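PTS system, IIA component (Enterococcus faecalis, PDB 3BED) probably acts as the phosphoryl-carrying IIA component of a mannose/sorbose-type sugar phosphotransferase system. Local coordinates at residues Glu18-Leu21 with Ala22-Met26. Residues are numbered along the deposited sequence; the frame is centred on the assembly and turned at random. Where two conformers were deposited one is given.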
# COMPACT_ATOMS: atom_id res chain seq x y z
N GLU A 18 -5.61 6.37 -5.42
CA GLU A 18 -7.05 6.53 -5.57
C GLU A 18 -7.79 5.39 -4.86
O GLU A 18 -8.71 5.62 -4.10
CB GLU A 18 -7.40 6.50 -7.05
CG GLU A 18 -8.85 6.61 -7.36
CD GLU A 18 -9.04 7.04 -8.79
OE1 GLU A 18 -8.87 6.20 -9.69
OE2 GLU A 18 -9.35 8.22 -9.02
N GLU A 19 -7.38 4.15 -5.15
CA GLU A 19 -8.09 3.02 -4.57
C GLU A 19 -7.76 2.84 -3.09
O GLU A 19 -8.56 2.28 -2.36
CB GLU A 19 -7.80 1.72 -5.35
CG GLU A 19 -8.34 1.78 -6.79
CD GLU A 19 -9.87 1.87 -6.85
OE1 GLU A 19 -10.56 1.65 -5.80
OE2 GLU A 19 -10.39 2.20 -7.95
N THR A 20 -6.58 3.29 -2.68
CA THR A 20 -6.25 3.27 -1.25
C THR A 20 -7.24 4.15 -0.48
O THR A 20 -7.73 3.74 0.59
CB THR A 20 -4.80 3.70 -1.00
OG1 THR A 20 -3.92 2.83 -1.72
CG2 THR A 20 -4.45 3.56 0.48
N LEU A 21 -7.50 5.36 -0.99
CA LEU A 21 -8.50 6.22 -0.36
C LEU A 21 -9.89 5.55 -0.33
O LEU A 21 -10.56 5.58 0.68
CB LEU A 21 -8.58 7.59 -1.05
CG LEU A 21 -9.59 8.57 -0.44
CD1 LEU A 21 -9.28 8.86 1.02
CD2 LEU A 21 -9.67 9.87 -1.27
N ALA A 22 -10.30 4.98 -1.46
CA ALA A 22 -11.63 4.32 -1.54
C ALA A 22 -11.75 3.23 -0.50
O ALA A 22 -12.74 3.16 0.22
CB ALA A 22 -11.86 3.76 -2.93
N SER A 23 -10.72 2.41 -0.38
CA SER A 23 -10.69 1.34 0.63
C SER A 23 -10.73 1.91 2.06
O SER A 23 -11.40 1.37 2.95
CB SER A 23 -9.45 0.47 0.42
OG SER A 23 -9.55 -0.22 -0.83
N THR A 24 -9.97 2.98 2.29
CA THR A 24 -9.97 3.65 3.60
C THR A 24 -11.37 4.12 3.95
O THR A 24 -11.81 3.99 5.07
CB THR A 24 -9.02 4.89 3.57
OG1 THR A 24 -7.69 4.44 3.31
CG2 THR A 24 -9.04 5.63 4.89
N GLN A 25 -12.07 4.72 2.98
CA GLN A 25 -13.39 5.26 3.31
C GLN A 25 -14.34 4.10 3.69
O GLN A 25 -15.21 4.25 4.54
CB GLN A 25 -13.93 6.06 2.10
CG GLN A 25 -13.24 7.43 1.97
CD GLN A 25 -13.38 8.03 0.59
OE1 GLN A 25 -13.73 7.34 -0.37
NE2 GLN A 25 -13.14 9.33 0.49
N MSE A 26 -14.12 2.94 3.09
CA MSE A 26 -14.97 1.78 3.39
C MSE A 26 -14.69 1.11 4.73
O MSE A 26 -15.46 0.25 5.19
CB MSE A 26 -14.92 0.77 2.24
CG MSE A 26 -15.63 1.28 0.96
SE MSE A 26 -17.58 1.16 1.16
CE MSE A 26 -17.74 -0.79 1.04
O HOH W 1 -10.72 0.24 -3.49
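Thr-20 O takes two bonds from Thr-24, which lies one turn further along the same helix. The backbone N of Thr-24 makes the regular helical bond at 2.9 Å, and its OG1 adds a second, 2.8 Å from Thr-20 O. The two donors reach the oxygen from opposite faces of the carbonyl plane, the hydroxyl standing 37° out of it. With chi1 at -62°, OG1 lies beside its own backbone N and is directed back at the preceding turn. Threonine thus satisfies a buried hydroxyl within the helix, while its side chain packs on Ala-100 and Ala-104 of helix 97-105. The hydroxyl of Thr-20 is satisfied in the same way, by Met-16 O. Further backbone hydrogen bonds, such as Gln-25 N to Leu-21 O, continue the pattern along helix 16-28, the crossover helix of the beta-alpha-beta unit between parallel strands 7-13 and 35-39. A water bridges Glu-19 and Ser-23 on the face towards the second subunit, donating to Glu-19 OE1 (2.7 Å) and Ser-23 OG (2.9 Å). Small and polar, Ser-23 also bonds through OG to His-13 O of that subunit; Glu-19, bent at chi2 (-65°), has a second carboxylate oxygen for a salt bridge with Arg-15. Van der Waals packing sets Leu-21 CG 3.7 Å from Gln-25 NE2. Extended beyond CG, the glutamine carries this N-H donor to Ala-32 O, and the leucine offers an apolar branch to Ile-36.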